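Local coordinates for peroxisomal membrane protein LPX1 (Saccharomyces cerevisiae, PDB 2Y6U), which hydrolyses acyl esters in the peroxisome, with esterase, triacylglycerol lipase and phospholipase A activity, at residues A[52-57]-A[85-90]; A[68-73]-A[329-334]; A[116-121]-A[152-157]; A[285-290]-A[308-313]. All coordinates share one frame; numbering follows the deposited sequence. Where two conformers were deposited one is given.

Interaction 1 of 4, residues A[52-57]-A[85-90]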
# COMPACT_ATOMS: atom_id res chain seq x y z
N ARG A 52 -20.22 -9.89 -11.07
CA ARG A 52 -20.52 -9.38 -9.80
C ARG A 52 -20.01 -7.91 -9.73
O ARG A 52 -18.83 -7.66 -9.96
CB ARG A 52 -19.74 -10.14 -8.74
CG ARG A 52 -20.37 -11.38 -8.12
CD ARG A 52 -20.11 -12.55 -8.92
NE ARG A 52 -19.63 -13.71 -8.15
CZ ARG A 52 -19.60 -14.97 -8.62
NH1 ARG A 52 -20.06 -15.27 -9.85
NH2 ARG A 52 -19.12 -15.95 -7.84
N LEU A 53 -20.86 -6.99 -9.30
CA LEU A 53 -20.43 -5.62 -9.05
C LEU A 53 -20.30 -5.43 -7.57
O LEU A 53 -21.20 -5.74 -6.79
CB LEU A 53 -21.38 -4.55 -9.60
CG LEU A 53 -21.59 -4.48 -11.11
CD1 LEU A 53 -22.75 -3.57 -11.42
CD2 LEU A 53 -20.34 -3.98 -11.83
N ASN A 54 -19.15 -4.93 -7.17
CA ASN A 54 -18.91 -4.59 -5.79
C ASN A 54 -18.68 -3.07 -5.70
O ASN A 54 -17.93 -2.52 -6.50
CB ASN A 54 -17.64 -5.32 -5.26
CG ASN A 54 -17.77 -6.82 -5.34
OD1 ASN A 54 -18.78 -7.33 -4.87
ND2 ASN A 54 -16.85 -7.51 -6.01
N LEU A 55 -19.31 -2.46 -4.74
CA LEU A 55 -19.24 -1.04 -4.53
C LEU A 55 -18.73 -0.68 -3.20
O LEU A 55 -19.17 -1.25 -2.20
CB LEU A 55 -20.64 -0.43 -4.71
CG LEU A 55 -21.20 -0.20 -6.08
CD1 LEU A 55 -21.03 -1.21 -7.09
CD2 LEU A 55 -22.76 0.22 -5.99
N VAL A 56 -17.83 0.30 -3.14
CA VAL A 56 -17.25 0.70 -1.89
C VAL A 56 -17.44 2.22 -1.74
O VAL A 56 -17.08 2.93 -2.61
CB VAL A 56 -15.76 0.38 -1.82
CG1 VAL A 56 -15.16 0.89 -0.48
CG2 VAL A 56 -15.53 -1.18 -2.01
N PHE A 57 -18.13 2.66 -0.70
CA PHE A 57 -18.49 4.09 -0.58
C PHE A 57 -17.73 4.69 0.61
O PHE A 57 -17.73 4.13 1.70
CB PHE A 57 -19.96 4.27 -0.24
CG PHE A 57 -20.90 4.06 -1.39
CD1 PHE A 57 -21.38 2.78 -1.69
CD2 PHE A 57 -21.31 5.13 -2.17
CE1 PHE A 57 -22.27 2.60 -2.75
CE2 PHE A 57 -22.21 4.95 -3.21
CZ PHE A 57 -22.67 3.67 -3.50
N ALA A 85 -24.95 -7.82 -11.64
CA ALA A 85 -25.70 -7.52 -10.44
C ALA A 85 -24.75 -7.15 -9.33
O ALA A 85 -23.65 -7.68 -9.23
CB ALA A 85 -26.61 -8.77 -10.00
N ILE A 86 -25.21 -6.25 -8.47
CA ILE A 86 -24.50 -5.91 -7.27
C ILE A 86 -24.38 -7.10 -6.35
O ILE A 86 -25.38 -7.78 -6.02
CB ILE A 86 -25.14 -4.74 -6.47
CG1 ILE A 86 -25.05 -3.45 -7.28
CG2 ILE A 86 -24.38 -4.49 -5.14
CD1 ILE A 86 -25.91 -2.36 -6.62
N ASP A 87 -23.16 -7.43 -5.98
CA ASP A 87 -22.98 -8.53 -5.07
C ASP A 87 -22.74 -8.02 -3.67
O ASP A 87 -23.35 -8.50 -2.76
CB ASP A 87 -21.86 -9.41 -5.57
CG ASP A 87 -21.83 -10.77 -4.90
OD1 ASP A 87 -22.86 -11.53 -4.98
OD2 ASP A 87 -20.78 -11.05 -4.25
N LYS A 88 -21.74 -7.16 -3.47
CA LYS A 88 -21.41 -6.57 -2.17
C LYS A 88 -21.36 -5.05 -2.22
O LYS A 88 -20.85 -4.48 -3.17
CB LYS A 88 -20.06 -7.03 -1.67
CG LYS A 88 -19.95 -8.53 -1.38
CD LYS A 88 -18.80 -8.78 -0.34
CE LYS A 88 -18.65 -10.21 0.14
NZ LYS A 88 -17.62 -10.15 1.29
N VAL A 89 -21.79 -4.39 -1.16
CA VAL A 89 -21.58 -2.97 -0.98
C VAL A 89 -20.94 -2.77 0.38
O VAL A 89 -21.44 -3.30 1.38
CB VAL A 89 -22.88 -2.12 -0.99
CG1 VAL A 89 -22.59 -0.60 -0.85
CG2 VAL A 89 -23.67 -2.38 -2.24
N LEU A 90 -19.84 -2.03 0.44
CA LEU A 90 -19.16 -1.73 1.72
C LEU A 90 -19.30 -0.28 2.06
O LEU A 90 -18.93 0.60 1.26
CB LEU A 90 -17.68 -2.04 1.63
CG LEU A 90 -17.27 -3.38 1.03
CD1 LEU A 90 -15.73 -3.60 1.00
CD2 LEU A 90 -17.95 -4.57 1.78
O HOH W 1 -18.45 -9.87 -4.28
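Ala85 and Leu53 open a parallel strand pair of the central alpha/beta-hydrolase sheet, Ala85 O accepting from Leu53 N at 2.9 Å. Ile86 comes next, on the side of the sheet that also carries Leu53 and Leu55. Its CD1 lies 4.1 Å from Leu55 CD2, and the two side chains cross at about a right angle. The count then slips. Leu53 pairs with Ile86 but Leu55 pairs with Val89, so three steps on this strand match two on the other, and the psi of -55° at Asp87 marks the resulting beta bulge. Asp87 N still donates to Leu53 O. With CG anti to the backbone N (chi1 -165°), Asp87 runs side by side with Arg52, its CB 3.6 Å from Arg52 CG. The charged ends do not meet; Asp87 OD1 forms salt bridges with Arg43 and Arg46 instead. One water donates to both Asp87 OD2 and Asn54 OD1, 2.6 Å from each, and so ties the bulge to the neighbouring strand. Lys88 adds a weak N-H bond to Asn54 OD1, while Asn54 ND2 donates to Asn139. The extended Lys88 chain leads away to a salt bridge with Glu128, and Lys88 O accepts from Leu55 N. Val89 CG1 meets the edge of the Phe57 ring, 3.7 Å from Phe57 CD1. Leu90 binds with both backbone groups, N to Leu55 O and O to Phe57 N, the latter with a nearly straight angle of 174°. On the other side of the sheet Leu90 CD1 rests 3.9 Å from Val56 CG2.

Interaction 2 of 4, residues A[68-73]-A[329-334]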
# COMPACT_ATOMS: atom_id res chain seq x y z
N TRP A 68 -24.71 7.12 3.07
CA TRP A 68 -24.95 6.30 1.91
C TRP A 68 -26.10 5.32 2.06
O TRP A 68 -26.53 4.68 1.07
CB TRP A 68 -23.69 5.55 1.53
CG TRP A 68 -22.47 6.36 1.44
CD1 TRP A 68 -21.42 6.33 2.29
CD2 TRP A 68 -22.13 7.33 0.41
NE1 TRP A 68 -20.43 7.16 1.86
CE2 TRP A 68 -20.81 7.78 0.71
CE3 TRP A 68 -22.77 7.82 -0.69
CZ2 TRP A 68 -20.19 8.71 -0.04
CZ3 TRP A 68 -22.08 8.76 -1.50
CH2 TRP A 68 -20.83 9.18 -1.15
N GLU A 69 -26.69 5.20 3.26
CA GLU A 69 -27.79 4.26 3.36
C GLU A 69 -28.97 4.51 2.46
O GLU A 69 -29.55 3.55 1.90
CB GLU A 69 -28.23 4.04 4.84
CG GLU A 69 -27.08 3.48 5.63
CD GLU A 69 -27.48 3.25 7.18
OE1 GLU A 69 -28.60 3.55 7.59
OE2 GLU A 69 -26.60 2.87 7.93
N TYR A 70 -29.36 5.77 2.28
CA TYR A 70 -30.40 6.14 1.37
C TYR A 70 -30.12 5.59 -0.07
O TYR A 70 -31.03 5.37 -0.84
CB TYR A 70 -30.50 7.68 1.37
CG TYR A 70 -31.49 8.21 0.42
CD1 TYR A 70 -31.14 8.51 -0.89
CD2 TYR A 70 -32.80 8.42 0.82
CE1 TYR A 70 -32.07 9.01 -1.79
CE2 TYR A 70 -33.80 8.98 -0.06
CZ TYR A 70 -33.42 9.27 -1.38
OH TYR A 70 -34.40 9.70 -2.20
N TYR A 71 -28.84 5.47 -0.42
CA TYR A 71 -28.49 5.02 -1.76
C TYR A 71 -28.78 3.54 -2.03
O TYR A 71 -29.06 3.13 -3.19
CB TYR A 71 -27.00 5.22 -2.01
CG TYR A 71 -26.57 6.68 -2.23
CD1 TYR A 71 -26.88 7.69 -1.29
CD2 TYR A 71 -25.78 7.03 -3.34
CE1 TYR A 71 -26.46 9.06 -1.49
CE2 TYR A 71 -25.34 8.34 -3.51
CZ TYR A 71 -25.70 9.35 -2.61
OH TYR A 71 -25.26 10.66 -2.83
N LEU A 72 -28.69 2.75 -0.96
CA LEU A 72 -28.72 1.28 -1.15
C LEU A 72 -29.89 0.73 -1.93
O LEU A 72 -29.67 -0.05 -2.82
CB LEU A 72 -28.61 0.55 0.21
CG LEU A 72 -27.34 0.84 0.95
CD1 LEU A 72 -27.44 0.28 2.44
CD2 LEU A 72 -26.08 0.27 0.16
N PRO A 73 -31.15 1.11 -1.64
CA PRO A 73 -32.20 0.52 -2.44
C PRO A 73 -32.32 1.15 -3.84
O PRO A 73 -33.05 0.64 -4.65
CB PRO A 73 -33.47 0.74 -1.60
CG PRO A 73 -33.07 1.67 -0.53
CD PRO A 73 -31.66 1.93 -0.53
N ALA A 329 -28.81 16.40 -2.77
CA ALA A 329 -29.54 15.96 -3.96
C ALA A 329 -29.16 14.55 -4.30
O ALA A 329 -28.68 14.29 -5.39
CB ALA A 329 -29.21 16.93 -5.17
N PRO A 330 -29.36 13.57 -3.36
CA PRO A 330 -28.92 12.20 -3.63
C PRO A 330 -29.57 11.59 -4.90
O PRO A 330 -28.94 10.79 -5.57
CB PRO A 330 -29.35 11.46 -2.36
CG PRO A 330 -30.55 12.26 -1.89
CD PRO A 330 -30.17 13.66 -2.14
N ASP A 331 -30.82 11.91 -5.20
CA ASP A 331 -31.49 11.27 -6.35
C ASP A 331 -30.74 11.58 -7.65
O ASP A 331 -30.53 10.68 -8.48
CB ASP A 331 -32.94 11.65 -6.45
CG ASP A 331 -33.76 11.03 -5.35
OD1 ASP A 331 -33.27 10.13 -4.65
OD2 ASP A 331 -34.85 11.47 -5.18
N LEU A 332 -30.33 12.84 -7.83
CA LEU A 332 -29.51 13.25 -9.00
C LEU A 332 -28.16 12.57 -9.03
O LEU A 332 -27.75 12.10 -10.08
CB LEU A 332 -29.35 14.77 -9.09
CG LEU A 332 -30.67 15.54 -9.33
CD1 LEU A 332 -30.44 17.05 -9.34
CD2 LEU A 332 -31.37 15.08 -10.62
N VAL A 333 -27.51 12.46 -7.87
CA VAL A 333 -26.23 11.80 -7.77
C VAL A 333 -26.36 10.27 -8.08
O VAL A 333 -25.59 9.69 -8.86
CB VAL A 333 -25.59 12.03 -6.41
CG1 VAL A 333 -24.23 11.26 -6.28
CG2 VAL A 333 -25.30 13.56 -6.17
N ILE A 334 -27.41 9.67 -7.57
CA ILE A 334 -27.63 8.26 -7.80
C ILE A 334 -27.87 7.96 -9.28
O ILE A 334 -27.34 6.97 -9.85
CB ILE A 334 -28.78 7.79 -6.94
CG1 ILE A 334 -28.36 7.76 -5.48
CG2 ILE A 334 -29.34 6.42 -7.40
CD1 ILE A 334 -29.58 7.74 -4.47
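Tyr71, Tyr70 and Ile334 carry this contact, in which the loop between strands 51-58 and 84-92 of the alpha/beta-hydrolase fold packs on the first turn of helix 330-347. Tyr71 has the most area buried, and its ring is held from both faces. Trp68 CE3, from its own segment, stands 3.7 Å above the ring plane over the centre. On the opposite face Ile334 CG1 makes a CH-pi contact, 3.8 Å from the Tyr71 ring centroid and 27° off the normal. That approach is displaced toward the rim, so Ile334 CG1 comes within 3.4 Å of Tyr71 CD2. At the far end of the ring, Val333 CG1 sits at the edge, 3.7 Å from Tyr71 OH, and this hydroxyl is hydrogen-bonded to Asn326 O. Packing on both faces probably limits rotation of the ring, while the bond to Asn326 O holds its hydroxyl end in place.

Tyr70 takes the other flank of the helix start. Its CG is anti to the backbone N (chi1 177°), pointing from the backbone to the helix start; the ring beyond it meets Pro330, whose CG lies 3.6 Å from Tyr70 CE1. Ile334 serves both tyrosines, since beyond CG1 its CD1 reaches the edge of the Tyr70 ring, 3.9 Å from CE1. Outside the two segments, Arg74 makes a cation-pi contact with Tyr70, and the ring of His228 also meets it. The polar tip closes the arrangement at the exposed Asp331: Tyr70 OH donates to Asp331 OD1 across 2.7 Å, reaching the oxygen on its syn side and 17° out of the carboxylate plane.

Interaction 3 of 4, residues A[116-121]-A[152-157]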
# COMPACT_ATOMS: atom_id res chain seq x y z
N ASP A 116 -3.22 7.28 5.13
CA ASP A 116 -3.43 6.19 6.15
C ASP A 116 -4.89 5.69 6.05
O ASP A 116 -5.14 4.48 6.06
CB ASP A 116 -3.20 6.67 7.56
CG ASP A 116 -1.76 7.02 7.87
OD1 ASP A 116 -0.84 6.92 7.02
OD2 ASP A 116 -1.53 7.55 9.03
N GLY A 117 -5.84 6.60 5.97
CA GLY A 117 -7.23 6.23 5.81
C GLY A 117 -7.48 5.42 4.49
O GLY A 117 -8.27 4.50 4.47
N ALA A 118 -6.80 5.78 3.38
CA ALA A 118 -6.84 4.96 2.18
C ALA A 118 -6.25 3.60 2.37
O ALA A 118 -6.83 2.57 1.89
CB ALA A 118 -6.22 5.69 0.94
N ARG A 119 -5.14 3.50 3.09
CA ARG A 119 -4.66 2.20 3.48
C ARG A 119 -5.72 1.34 4.28
O ARG A 119 -5.76 0.09 4.13
CB ARG A 119 -3.29 2.24 4.22
CG ARG A 119 -2.10 2.67 3.35
CD ARG A 119 -0.64 2.48 3.85
NE ARG A 119 -0.41 3.75 4.50
CZ ARG A 119 0.17 4.81 4.00
NH1 ARG A 119 0.70 4.86 2.88
NH2 ARG A 119 0.09 5.89 4.68
N ASP A 120 -6.49 1.99 5.12
CA ASP A 120 -7.57 1.30 5.86
C ASP A 120 -8.64 0.73 4.91
O ASP A 120 -9.08 -0.42 5.04
CB ASP A 120 -8.22 2.30 6.82
CG ASP A 120 -7.25 2.72 7.95
OD1 ASP A 120 -6.28 1.98 8.24
OD2 ASP A 120 -7.47 3.83 8.49
N VAL A 121 -8.98 1.55 3.90
CA VAL A 121 -9.94 1.19 2.91
C VAL A 121 -9.43 -0.02 2.20
O VAL A 121 -10.18 -0.99 1.94
CB VAL A 121 -10.25 2.31 1.96
CG1 VAL A 121 -11.17 1.77 0.78
CG2 VAL A 121 -11.03 3.50 2.71
N LEU A 152 -8.91 8.04 -5.07
CA LEU A 152 -7.69 8.21 -5.86
C LEU A 152 -6.45 7.58 -5.23
O LEU A 152 -5.70 6.84 -5.88
CB LEU A 152 -7.44 9.71 -6.12
CG LEU A 152 -8.40 10.43 -7.02
CD1 LEU A 152 -8.29 12.00 -6.90
CD2 LEU A 152 -8.17 9.95 -8.50
N ALA A 153 -6.28 7.80 -3.92
CA ALA A 153 -5.13 7.25 -3.23
C ALA A 153 -5.15 5.74 -3.18
O ALA A 153 -4.11 5.11 -3.29
CB ALA A 153 -4.98 7.85 -1.80
N CYS A 154 -6.35 5.17 -3.05
CA CYS A 154 -6.49 3.72 -3.15
C CYS A 154 -5.93 3.19 -4.43
O CYS A 154 -5.17 2.20 -4.41
CB CYS A 154 -7.97 3.28 -3.09
SG CYS A 154 -8.61 3.34 -1.35
N ASP A 155 -6.26 3.81 -5.52
CA ASP A 155 -5.75 3.31 -6.83
C ASP A 155 -4.27 3.49 -6.94
O ASP A 155 -3.56 2.59 -7.48
CB ASP A 155 -6.47 3.96 -7.99
CG ASP A 155 -6.15 3.27 -9.33
OD1 ASP A 155 -6.67 2.13 -9.48
OD2 ASP A 155 -5.31 3.79 -10.11
N VAL A 156 -3.71 4.60 -6.39
CA VAL A 156 -2.31 4.82 -6.41
C VAL A 156 -1.55 3.72 -5.69
O VAL A 156 -0.52 3.20 -6.16
CB VAL A 156 -1.93 6.24 -5.85
CG1 VAL A 156 -0.39 6.32 -5.66
CG2 VAL A 156 -2.48 7.40 -6.85
N LEU A 157 -2.05 3.37 -4.51
CA LEU A 157 -1.36 2.44 -3.67
C LEU A 157 -1.62 0.96 -4.07
O LEU A 157 -0.88 0.10 -3.66
CB LEU A 157 -1.86 2.58 -2.21
CG LEU A 157 -1.45 3.96 -1.60
CD1 LEU A 157 -2.11 4.08 -0.20
CD2 LEU A 157 0.12 4.08 -1.56
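Ala118 and Ala153 meet methyl to methyl, CB to CB at 3.7 Å, where helices 114-125 and 146-157 cross. Small residues allow the approach: the segment axes come within 8.9 Å at a crossing angle of -73°. Beside the alanines, Cys154 SG touches Val121 CG1 at 3.7 Å and also lies against Ala118 O. No hydrogen bond spans the two segments. At the outer end the aliphatic part of Arg119 takes over, its CG 3.8 Å from Leu157 CD1.

The Arg119 chain bends at chi3 (-91°), and its NH2 forms a salt bridge with Asp116 OD1 at 2.7 Å. That oxygen uses its anti lone pair and lies in the guanidinium plane, which helps to fix the group's rotation. Arg119 NH1 donates to Leu157 O of the second subunit, and the bond is repeated in reverse. An alanine at Arg119 would probably leave Asp116 OD1 without its salt-bridge mate, Leu157 O of the second subunit without this donor, and a gap beside Leu157 CD1.

Helix 146-157, which follows the probable nucleophile elbow, packs against helix 114-125, against helix 273-279 through Leu276, and against strand 164-168 through Leu152, with the dimer partner at its C-terminal end.

Interaction 4 of 4, residues A[285-290]-A[308-313]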
# COMPACT_ATOMS: atom_id res chain seq x y z
N LYS A 285 -7.58 4.51 -14.55
CA LYS A 285 -8.95 4.03 -14.58
C LYS A 285 -9.93 5.08 -15.02
O LYS A 285 -9.76 6.25 -14.74
CB LYS A 285 -9.38 3.59 -13.15
CG LYS A 285 -8.47 2.62 -12.49
CD LYS A 285 -8.33 1.27 -13.26
CE LYS A 285 -7.25 0.37 -12.65
NZ LYS A 285 -7.47 0.11 -11.22
N ARG A 286 -11.01 4.65 -15.62
CA ARG A 286 -12.11 5.54 -15.84
C ARG A 286 -12.53 6.17 -14.52
O ARG A 286 -12.80 5.46 -13.55
CB ARG A 286 -13.28 4.69 -16.35
CG ARG A 286 -14.55 5.50 -16.51
CD ARG A 286 -14.52 6.14 -17.76
NE ARG A 286 -15.78 6.72 -18.29
CZ ARG A 286 -15.81 7.81 -19.11
NH1 ARG A 286 -14.68 8.48 -19.46
NH2 ARG A 286 -16.99 8.24 -19.57
N THR A 287 -12.59 7.50 -14.49
CA THR A 287 -12.87 8.28 -13.32
C THR A 287 -13.94 9.31 -13.64
O THR A 287 -13.84 10.16 -14.65
CB THR A 287 -11.56 8.95 -12.87
OG1 THR A 287 -10.59 7.96 -12.60
CG2 THR A 287 -11.83 9.80 -11.58
N ILE A 288 -15.04 9.19 -12.94
CA ILE A 288 -16.15 10.12 -13.05
C ILE A 288 -16.00 11.16 -11.95
O ILE A 288 -15.83 10.80 -10.78
CB ILE A 288 -17.46 9.37 -12.81
CG1 ILE A 288 -17.57 8.11 -13.65
CG2 ILE A 288 -18.64 10.31 -12.98
CD1 ILE A 288 -17.34 8.30 -15.26
N HIS A 289 -16.15 12.43 -12.28
CA HIS A 289 -16.00 13.50 -11.34
C HIS A 289 -17.33 14.20 -11.33
O HIS A 289 -17.78 14.71 -12.35
CB HIS A 289 -14.89 14.38 -11.85
CG HIS A 289 -14.51 15.50 -10.95
ND1 HIS A 289 -13.61 16.47 -11.35
CD2 HIS A 289 -14.90 15.83 -9.68
CE1 HIS A 289 -13.46 17.33 -10.36
NE2 HIS A 289 -14.20 16.95 -9.33
N ILE A 290 -18.04 14.12 -10.21
CA ILE A 290 -19.34 14.69 -10.07
C ILE A 290 -19.17 15.91 -9.20
O ILE A 290 -18.63 15.85 -8.08
CB ILE A 290 -20.33 13.73 -9.44
CG1 ILE A 290 -20.46 12.45 -10.29
CG2 ILE A 290 -21.77 14.43 -9.23
CD1 ILE A 290 -21.37 11.34 -9.77
N LYS A 308 -7.03 17.84 -16.10
CA LYS A 308 -5.84 17.87 -16.86
C LYS A 308 -4.98 16.61 -16.62
O LYS A 308 -4.07 16.31 -17.38
CB LYS A 308 -5.02 19.11 -16.49
CG LYS A 308 -5.61 20.38 -17.06
CD LYS A 308 -5.06 21.66 -16.42
CE LYS A 308 -5.62 22.92 -17.13
NZ LYS A 308 -5.50 24.13 -16.26
N THR A 309 -5.25 15.92 -15.54
CA THR A 309 -4.31 14.92 -15.08
C THR A 309 -4.78 13.44 -15.20
O THR A 309 -3.94 12.52 -15.39
CB THR A 309 -3.80 15.27 -13.63
OG1 THR A 309 -3.34 16.62 -13.59
CG2 THR A 309 -2.56 14.38 -13.27
N LEU A 310 -6.06 13.26 -15.10
CA LEU A 310 -6.70 11.95 -15.23
C LEU A 310 -6.87 11.65 -16.72
O LEU A 310 -7.56 12.40 -17.44
CB LEU A 310 -7.98 11.96 -14.47
CG LEU A 310 -7.94 11.91 -12.95
CD1 LEU A 310 -9.31 12.28 -12.34
CD2 LEU A 310 -7.44 10.49 -12.55
N GLN A 311 -6.24 10.56 -17.20
CA GLN A 311 -6.26 10.23 -18.63
C GLN A 311 -7.65 9.85 -19.10
O GLN A 311 -7.95 10.06 -20.23
CB GLN A 311 -5.34 9.05 -18.96
CG GLN A 311 -3.89 9.34 -19.05
CD GLN A 311 -2.96 8.03 -19.02
OE1 GLN A 311 -3.29 6.91 -18.45
NE2 GLN A 311 -1.78 8.20 -19.59
N ASN A 312 -8.45 9.23 -18.24
CA ASN A 312 -9.76 8.74 -18.62
C ASN A 312 -10.76 9.37 -17.72
O ASN A 312 -11.09 8.86 -16.65
CB ASN A 312 -9.80 7.19 -18.56
CG ASN A 312 -11.06 6.58 -19.21
OD1 ASN A 312 -11.96 7.33 -19.65
ND2 ASN A 312 -11.13 5.24 -19.27
N TYR A 313 -11.27 10.54 -18.12
CA TYR A 313 -11.96 11.43 -17.20
C TYR A 313 -13.30 11.89 -17.77
O TYR A 313 -13.40 12.13 -19.03
CB TYR A 313 -11.09 12.66 -17.06
CG TYR A 313 -11.66 13.81 -16.23
CD1 TYR A 313 -11.51 13.86 -14.89
CD2 TYR A 313 -12.42 14.85 -16.85
CE1 TYR A 313 -12.01 14.83 -14.14
CE2 TYR A 313 -12.88 15.84 -16.14
CZ TYR A 313 -12.70 15.88 -14.78
OH TYR A 313 -13.18 16.94 -14.06
O HOH W 2 -7.86 8.27 -15.56
O HOH W 3 -14.82 10.44 -21.26
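His289 ND1 and Tyr313 OH share a hydrogen bond of 2.8 Å in which either could be the donor. The rings meet rim to rim with planes at 72°, each polar atom at the edge of the other ring. At the opposite end of the contact Arg286 NH1 donates to Asn312 OD1 at 3.0 Å, the oxygen lying 22° out of the guanidinium plane. The bend of the Arg286 chain at chi2 (85°) lays CD within 3.4 Å of the same Asn312 OD1. A water accepts from Arg286 NH1 and donates to Tyr313 O. An alanine at Arg286 would probably leave Asn312 OD1 without this donor and the water without one of its holds.

Between these ends the backbones join, Thr287 N donating to Asn312 O at 3.0 Å. Thr287 OG1 turns back to Lys285 O, standing well above that carbonyl plane, while Thr287 CG2 packs 3.6 Å from Leu310 CD1, the two side chains crossing at about a right angle.

The contact closes a beta-alpha-beta crossover: strand 286-292 runs into helix 300-309 and returns as the parallel strand 313-318, outermost in the sheet within this chain. On its other side strand 286-292 bonds to strand 164-168, and helix 330-347 packs on Arg286 and Ile288.

In the fold
All four contacts belong to one alpha/beta-hydrolase domain. Interactions 1 and 4 lie in the same sheet, centres about 21 Å apart, separated by strands 137-144 and 164-168. The strands of interaction 1 are packed on both sides, by the loop of interaction 2 through Phe57 with Trp68 and Tyr71, and by helix 114-125 of interaction 3 through Val56 with Val121. The centres of interactions 2 and 3 are accordingly about 24 Å apart. Interaction 3 joins interaction 4 through the Asp155–Lys285 salt bridge, linking the dimer-facing helix to the residue that leads into strand 286-292. Along the chain the segments of interactions 1 and 2 alternate, and interactions 3 and 4 follow before residues 329-334 return to residues 68-73.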